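Local atomic coordinates of pilin (Streptococcus pyogenes serotype M1, PDB entry 3GLD), a protein that forms the shaft of the pilus, stacking head to tail through intermolecular isopeptide bonds so that the bacterium can adhere to host cells, aggregate and build biofilm. Residues 246-249 with 250-253; 141-145 with 146-150; 213-216 with 217-220. The protein carries 2 engineered substitutions. All blocks are in the same frame, centred on the assembly; numbering follows the deposited sequence.

Contact 1. Residues 246-249 with 250-253; sequences DDYK and SEKY
Tyr248 and Glu251 lie side by side in a tight loop, their side chains pointing the same way. The Glu251 carboxylate sits at the edge of the Tyr248 ring, with OE2 3.5 Å from Tyr248 CD1. The two flat groups are steeply turned, 80° between planes. In both residues CG stands opposite the carbonyl carbon, with chi1 near -70°, and the Glu251 chain runs on extended along the ring edge. The carboxylate oxygen probably gains a little from the positive rim of the ring. The other carboxylate oxygen, OE1, forms a salt bridge with Lys177.

Backbone bonds close the loop. Tyr248 O accepts two bonds, from Glu251 N at 3.0 Å and from Tyr253 N at 3.3 Å. The donors come from opposite faces of its carbonyl plane. Lys252 N donates to Lys249 O at 2.8 Å, and positive phi at Lys252 turns the chain back. Tyr253 CB then packs 4.0 Å from Tyr248 CB. Before the turn, Asp247 makes an Asx turn: its OD1 takes the N-H of Lys249 at 3.0 Å in a nearly straight bond. Two waters tie the loop further. One accepts from Ser250 N and gives a weak bond to Asp247 O. The other donates to Tyr253 O and accepts weakly from Tyr248 N.

Both tyrosines are buried, and each meets Phe179 edge-to-face. Their hydroxyls are hydrogen-bonded to backbone nitrogens, Tyr248 OH to Asn180 and Tyr253 OH to Asp174. The Tyr248 side chain also lies about 4 Å from that of Glu245, the residue that promotes the Lys166-Asn290 isopeptide. The loop joins strand 240-245 to strand 254-261, two strands that belong to different sheets, and its tyrosines anchor it against the start of strand 179-185.

Contact 2. Residues 141-145 with 146-150; sequences VGYKE and GSKVP
Lys148 folds its aliphatic chain over Val141 and alongside Tyr143. It crosses the valine at about a right angle, and Lys148 CD meets Val141 CG1 at 3.5 Å, a tight contact. Beside the ring it points the same way, with Lys148 CD 3.7 Å from Tyr143 CD1. Bends at chi2 (-66°) and chi3 (-142°) bring the ammonium end back across the hairpin, where NZ lies 3.3 Å from Val141 CG1. NZ also makes a weak hydrogen bond to Gln123 OE1, and Gln123 NE2 forms another weak one with Tyr143 OH. In the pilus Lys148 forms the isopeptide bond to a threonine of the next subunit; that link is absent here.

Tyr143 and Lys148 are a non-hydrogen-bonded antiparallel pair, which puts their side chains on one face. Lys144 and Ser147 form the next pair, on the other face. A type I' turn, Lys144 to Ser147, links the strands. Glu145 and Gly146 both have positive phi, as this turn requires. Its closing bond, Ser147 N to Lys144 O at 3.3 Å, is weak. Firmer is Val149 N to Gly142 O at 3.1 Å, nearly straight at 169°. A water accepts from Gly142 N and donates to Val149 O, bridging the strands.

The hairpin is at the surface. Strand 134-144 is hydrogen-bonded through Val141 and Tyr143 to strand 119-129, and short strand 147-148 pairs along its other side.

Contact 3. Residues 213-216 with 217-220; sequences EASI and DQLY
A type II beta turn from Ser215 to Gln218 ends strand 210-215 and reverses the chain. Gln218 N donates to Ser215 O at 3.1 Å. The second corner is Asp217, which takes the positive phi (80°) of this turn type. Ser215 CB and Gln218 CB touch across the turn at 3.8 Å. The glutamine CG lies opposite its own backbone N (chi1 -175°), and the extended chain carries OE1 to 4.0 Å from Ser215 CB. Ser215 OG is hydrogen-bonded to Lys196 NZ.

Beyond the turn the two arms of the chain stay close but separate. A water bridges the arms: it accepts from Ser215 N at 2.9 Å and donates to Gln218 O at 2.7 Å. This arch carries the chain from strand 210-215 to strand 220-224, which lie in different sheets. Ala214 pairs by backbone bonds with Val197 of strand 196-202, whereas Tyr220 pairs with Leu183 of strand 179-185.

Between the arms Ala214 CB approaches the Tyr220 ring obliquely, 3.9 Å from CD1. With chi1 at 172°, the Tyr220 ring runs back beside strand 210-215, bringing Tyr220 CE1 to 3.7 Å from Glu213 O. Its hydroxyl is hydrogen-bonded to Thr212 OG1. Ala214 and Tyr220 also share Ile199 as a neighbour. At the corner, Asp217 OD1 accepts from Ala187 N.

Overall arrangement
Contact 2 comes first along the chain, then contact 3, then contact 1. Contact 2 belongs to the N-terminal domain. Contacts 3 and 1 share the C-terminal one, on the opposite side of the chain's centre. Contacts 1 and 2 are the most distant, with centres 66 Å apart. Contacts 3 and 1 are 25 Å apart between centres. Both connect different sheets, and strand 179-185 lies near both. Contact 2 is instead a hairpin within one sheet. Each domain has its own Lys-Asn cross-link site, consistent with an elongated subunit stacked into a pilus. The N-terminal site carries the engineered Ala104 in place of its promoting residue, while Glu245 is kept in the C-terminal one.

Contact 1. Residues 246-249 with 250-253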
loop_
_atom_site.group_PDB
_atom_site.type_symbol
_atom_site.label_atom_id
_atom_site.label_comp_id
_atom_site.label_asym_id
_atom_site.label_seq_id
_atom_site.Cartn_x
_atom_site.Cartn_y
_atom_site.Cartn_z
ATOM N N ASP A 246 -9.606 19.386 -25.274
ATOM C CA ASP A 246 -10.492 20.435 -25.833
ATOM C C ASP A 246 -11.120 19.987 -27.162
ATOM O O ASP A 246 -10.652 19.056 -27.807
ATOM C CB ASP A 246 -9.733 21.759 -26.073
ATOM C CG ASP A 246 -9.596 22.597 -24.815
ATOM O OD1 ASP A 246 -9.958 22.097 -23.729
ATOM O OD2 ASP A 246 -9.125 23.749 -24.918
ATOM N N ASP A 247 -12.180 20.672 -27.563
ATOM C CA ASP A 247 -12.888 20.372 -28.793
ATOM C C ASP A 247 -12.222 21.133 -29.941
ATOM O O ASP A 247 -12.056 22.362 -29.888
ATOM C CB ASP A 247 -14.357 20.770 -28.636
ATOM C CG ASP A 247 -15.232 20.299 -29.785
ATOM O OD1 ASP A 247 -14.709 19.987 -30.880
ATOM O OD2 ASP A 247 -16.469 20.266 -29.587
ATOM N N TYR A 248 -11.825 20.396 -30.971
ATOM C CA TYR A 248 -11.151 21.010 -32.117
ATOM C C TYR A 248 -11.882 20.854 -33.442
ATOM O O TYR A 248 -11.275 21.030 -34.508
ATOM C CB TYR A 248 -9.700 20.517 -32.226
ATOM C CG TYR A 248 -8.831 21.053 -31.113
ATOM C CD1 TYR A 248 -8.317 22.344 -31.176
ATOM C CD2 TYR A 248 -8.527 20.273 -29.997
ATOM C CE1 TYR A 248 -7.525 22.863 -30.151
ATOM C CE2 TYR A 248 -7.732 20.778 -28.963
ATOM C CZ TYR A 248 -7.231 22.068 -29.049
ATOM O OH TYR A 248 -6.438 22.596 -28.057
ATOM N N LYS A 249 -13.177 20.543 -33.376
ATOM C CA LYS A 249 -14.003 20.368 -34.579
ATOM C C LYS A 249 -14.101 21.627 -35.473
ATOM O O LYS A 249 -13.996 21.526 -36.693
ATOM C CB LYS A 249 -15.402 19.858 -34.219
ATOM C CG LYS A 249 -15.410 18.432 -33.697
ATOM C CD LYS A 249 -16.783 17.775 -33.884
ATOM C CE LYS A 249 -17.082 16.801 -32.743
ATOM N NZ LYS A 249 -17.983 15.692 -33.163
ATOM N N SER A 250 -14.267 22.797 -34.858
ATOM C CA SER A 250 -14.213 24.070 -35.595
ATOM C C SER A 250 -12.876 24.308 -36.305
ATOM O O SER A 250 -12.802 25.098 -37.243
ATOM C CB SER A 250 -14.575 25.255 -34.690
ATOM O OG SER A 250 -13.741 25.333 -33.545
ATOM N N GLU A 251 -11.823 23.611 -35.871
ATOM C CA GLU A 251 -10.534 23.675 -36.562
ATOM C C GLU A 251 -10.334 22.530 -37.574
ATOM O O GLU A 251 -9.236 22.351 -38.121
ATOM C CB GLU A 251 -9.377 23.806 -35.559
ATOM C CG GLU A 251 -9.313 25.199 -34.910
ATOM C CD GLU A 251 -8.485 25.223 -33.629
ATOM O OE1 GLU A 251 -7.253 25.051 -33.716
ATOM O OE2 GLU A 251 -9.066 25.437 -32.532
ATOM N N LYS A 252 -11.414 21.789 -37.841
ATOM C CA LYS A 252 -11.439 20.727 -38.865
ATOM C C LYS A 252 -10.657 19.463 -38.449
ATOM O O LYS A 252 -10.160 18.711 -39.299
ATOM C CB LYS A 252 -10.959 21.233 -40.240
ATOM C CG LYS A 252 -11.558 22.592 -40.707
ATOM C CD LYS A 252 -12.981 22.453 -41.259
ATOM C CE LYS A 252 -13.626 23.816 -41.579
ATOM N NZ LYS A 252 -14.010 24.572 -40.344
ATOM N N TYR A 253 -10.549 19.245 -37.142
ATOM C CA TYR A 253 -10.031 17.977 -36.614
ATOM C C TYR A 253 -11.145 17.064 -36.152
ATOM O O TYR A 253 -12.121 17.514 -35.552
ATOM C CB TYR A 253 -9.072 18.220 -35.447
ATOM C CG TYR A 253 -7.728 18.721 -35.884
ATOM C CD1 TYR A 253 -6.706 17.834 -36.209
ATOM C CD2 TYR A 253 -7.476 20.079 -35.983
ATOM C CE1 TYR A 253 -5.460 18.299 -36.627
ATOM C CE2 TYR A 253 -6.238 20.547 -36.397
ATOM C CZ TYR A 253 -5.242 19.652 -36.720
ATOM O OH TYR A 253 -4.015 20.124 -37.122
HETATM O O HOH W 1 -14.408 23.293 -31.913
HETATM O O HOH W 2 -11.805 17.712 -32.526
#

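Contact 2. Residues 141-145 with 146-150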
loop_
_atom_site.group_PDB
_atom_site.type_symbol
_atom_site.label_atom_id
_atom_site.label_comp_id
_atom_site.label_asym_id
_atom_site.label_seq_id
_atom_site.Cartn_x
_atom_site.Cartn_y
_atom_site.Cartn_z
ATOM N N VAL A 141 7.896 -16.243 22.869
ATOM C CA VAL A 141 8.640 -16.455 21.637
ATOM C C VAL A 141 7.705 -16.776 20.484
ATOM O O VAL A 141 6.696 -17.473 20.645
ATOM C CB VAL A 141 9.683 -17.583 21.738
ATOM C CG1 VAL A 141 10.791 -17.322 20.731
ATOM C CG2 VAL A 141 10.283 -17.661 23.118
ATOM N N GLY A 142 8.061 -16.263 19.313
ATOM C CA GLY A 142 7.320 -16.544 18.099
ATOM C C GLY A 142 8.206 -17.131 17.022
ATOM O O GLY A 142 9.397 -16.872 16.963
ATOM N N TYR A 143 7.630 -17.946 16.176
ATOM C CA TYR A 143 8.419 -18.475 15.097
ATOM C C TYR A 143 7.564 -18.781 13.913
ATOM O O TYR A 143 6.403 -19.183 14.022
ATOM C CB TYR A 143 9.226 -19.718 15.520
ATOM C CG TYR A 143 8.420 -20.802 16.201
ATOM C CD1 TYR A 143 8.340 -20.862 17.595
ATOM C CD2 TYR A 143 7.754 -21.780 15.456
ATOM C CE1 TYR A 143 7.596 -21.866 18.235
ATOM C CE2 TYR A 143 7.008 -22.794 16.087
ATOM C CZ TYR A 143 6.932 -22.825 17.471
ATOM O OH TYR A 143 6.206 -23.818 18.099
ATOM N N LYS A 144 8.163 -18.534 12.763
ATOM C CA LYS A 144 7.717 -19.134 11.541
ATOM C C LYS A 144 8.896 -19.976 11.115
ATOM O O LYS A 144 10.062 -19.576 11.263
ATOM C CB LYS A 144 7.346 -18.083 10.481
ATOM C CG LYS A 144 8.453 -17.111 10.074
ATOM C CD LYS A 144 8.109 -16.437 8.762
ATOM C CE LYS A 144 8.908 -15.154 8.556
ATOM N NZ LYS A 144 8.563 -14.502 7.253
ATOM N N GLU A 145 8.576 -21.178 10.662
ATOM C CA GLU A 145 9.516 -22.045 9.982
ATOM C C GLU A 145 10.896 -22.253 10.623
ATOM O O GLU A 145 11.920 -22.326 9.935
ATOM C CB GLU A 145 9.596 -21.601 8.526
ATOM C CG GLU A 145 8.196 -21.288 8.025
ATOM C CD GLU A 145 8.069 -21.314 6.533
ATOM O OE1 GLU A 145 9.072 -21.025 5.840
ATOM O OE2 GLU A 145 6.948 -21.637 6.062
ATOM N N GLY A 146 10.916 -22.381 11.941
ATOM C CA GLY A 146 12.095 -22.894 12.610
ATOM C C GLY A 146 13.214 -21.903 12.802
ATOM O O GLY A 146 14.369 -22.269 13.046
ATOM N N SER A 147 12.878 -20.638 12.676
ATOM C CA SER A 147 13.735 -19.619 13.227
ATOM C C SER A 147 12.866 -18.810 14.180
ATOM O O SER A 147 11.773 -18.372 13.810
ATOM C CB SER A 147 14.365 -18.767 12.116
ATOM O OG SER A 147 15.053 -19.595 11.174
ATOM N N LYS A 148 13.339 -18.676 15.419
ATOM C CA LYS A 148 12.728 -17.793 16.399
ATOM C C LYS A 148 12.995 -16.366 15.952
ATOM O O LYS A 148 14.149 -15.979 15.749
ATOM C CB LYS A 148 13.316 -18.017 17.797
ATOM C CG LYS A 148 13.204 -19.443 18.335
ATOM C CD LYS A 148 11.756 -19.861 18.584
ATOM C CE LYS A 148 11.647 -20.710 19.854
ATOM N NZ LYS A 148 10.293 -20.576 20.475
ATOM N N VAL A 149 11.921 -15.606 15.772
ATOM C CA VAL A 149 11.984 -14.275 15.167
ATOM C C VAL A 149 10.902 -13.366 15.737
ATOM O O VAL A 149 9.918 -13.863 16.288
ATOM C CB VAL A 149 11.832 -14.324 13.609
ATOM C CG1 VAL A 149 13.117 -14.817 12.940
ATOM C CG2 VAL A 149 10.616 -15.159 13.172
ATOM N N PRO A 150 11.086 -12.029 15.614
ATOM C CA PRO A 150 10.029 -11.080 15.955
ATOM C C PRO A 150 8.796 -11.306 15.101
ATOM O O PRO A 150 8.899 -11.804 13.978
ATOM C CB PRO A 150 10.648 -9.723 15.599
ATOM C CG PRO A 150 12.101 -9.938 15.802
ATOM C CD PRO A 150 12.342 -11.331 15.277
HETATM O O HOH W 3 10.036 -14.287 19.028
#

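Contact 3. Residues 213-216 with 217-220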
loop_
_atom_site.group_PDB
_atom_site.type_symbol
_atom_site.label_atom_id
_atom_site.label_comp_id
_atom_site.label_asym_id
_atom_site.label_seq_id
_atom_site.Cartn_x
_atom_site.Cartn_y
_atom_site.Cartn_z
ATOM N N GLU A 213 3.343 18.218 -10.797
ATOM C CA GLU A 213 2.471 17.481 -9.896
ATOM C C GLU A 213 1.026 17.855 -10.169
ATOM O O GLU A 213 0.734 18.976 -10.583
ATOM C CB GLU A 213 2.823 17.777 -8.426
ATOM C CG GLU A 213 4.236 17.321 -8.007
ATOM C CD GLU A 213 4.665 17.842 -6.615
ATOM O OE1 GLU A 213 4.196 18.918 -6.184
ATOM O OE2 GLU A 213 5.500 17.169 -5.961
ATOM N N ALA A 214 0.132 16.894 -9.977
ATOM C CA ALA A 214 -1.306 17.115 -10.029
ATOM C C ALA A 214 -1.872 16.868 -8.640
ATOM O O ALA A 214 -1.362 16.026 -7.900
ATOM C CB ALA A 214 -1.950 16.180 -11.012
ATOM N N SER A 215 -2.920 17.598 -8.298
ATOM C CA SER A 215 -3.610 17.445 -7.023
ATOM C C SER A 215 -4.894 16.677 -7.236
ATOM O O SER A 215 -5.644 16.958 -8.164
ATOM C CB SER A 215 -3.961 18.807 -6.429
ATOM O OG SER A 215 -2.805 19.472 -5.968
ATOM N N ILE A 216 -5.135 15.691 -6.377
ATOM C CA ILE A 216 -6.370 14.928 -6.402
ATOM C C ILE A 216 -7.549 15.893 -6.174
ATOM O O ILE A 216 -7.491 16.773 -5.307
ATOM C CB ILE A 216 -6.336 13.767 -5.350
ATOM C CG1 ILE A 216 -5.212 12.781 -5.682
ATOM C CG2 ILE A 216 -7.674 13.042 -5.303
ATOM C CD1 ILE A 216 -5.082 11.592 -4.682
ATOM N N ASP A 217 -8.574 15.769 -7.019
ATOM C CA ASP A 217 -9.787 16.578 -6.950
ATOM C C ASP A 217 -9.636 17.978 -7.564
ATOM O O ASP A 217 -10.540 18.801 -7.457
ATOM C CB ASP A 217 -10.308 16.667 -5.506
ATOM C CG ASP A 217 -11.469 15.733 -5.241
ATOM O OD1 ASP A 217 -11.662 14.764 -6.006
ATOM O OD2 ASP A 217 -12.194 15.972 -4.245
ATOM N N GLN A 218 -8.486 18.227 -8.193
ATOM C CA GLN A 218 -8.183 19.496 -8.862
ATOM C C GLN A 218 -7.794 19.236 -10.331
ATOM O O GLN A 218 -6.803 18.550 -10.605
ATOM C CB GLN A 218 -7.045 20.209 -8.131
ATOM C CG GLN A 218 -6.717 21.610 -8.663
ATOM C CD GLN A 218 -5.764 22.376 -7.754
ATOM O OE1 GLN A 218 -5.868 22.309 -6.530
ATOM N NE2 GLN A 218 -4.827 23.105 -8.354
ATOM N N LEU A 219 -8.564 19.814 -11.257
ATOM C CA LEU A 219 -8.291 19.698 -12.709
ATOM C C LEU A 219 -6.851 20.056 -13.034
ATOM O O LEU A 219 -6.361 21.109 -12.641
ATOM C CB LEU A 219 -9.258 20.580 -13.526
ATOM C CG LEU A 219 -9.197 20.671 -15.061
ATOM C CD1 LEU A 219 -9.315 19.316 -15.726
ATOM C CD2 LEU A 219 -10.314 21.581 -15.556
ATOM N N TYR A 220 -6.174 19.171 -13.743
ATOM C CA TYR A 220 -4.801 19.407 -14.122
ATOM C C TYR A 220 -4.749 19.726 -15.616
ATOM O O TYR A 220 -5.130 18.894 -16.439
ATOM C CB TYR A 220 -3.968 18.152 -13.823
ATOM C CG TYR A 220 -2.553 18.206 -14.356
ATOM C CD1 TYR A 220 -1.566 18.939 -13.696
ATOM C CD2 TYR A 220 -2.203 17.524 -15.514
ATOM C CE1 TYR A 220 -0.265 19.003 -14.194
ATOM C CE2 TYR A 220 -0.916 17.574 -16.006
ATOM C CZ TYR A 220 0.044 18.306 -15.344
ATOM O OH TYR A 220 1.318 18.334 -15.842
HETATM O O HOH W 4 -4.194 19.163 -10.338
#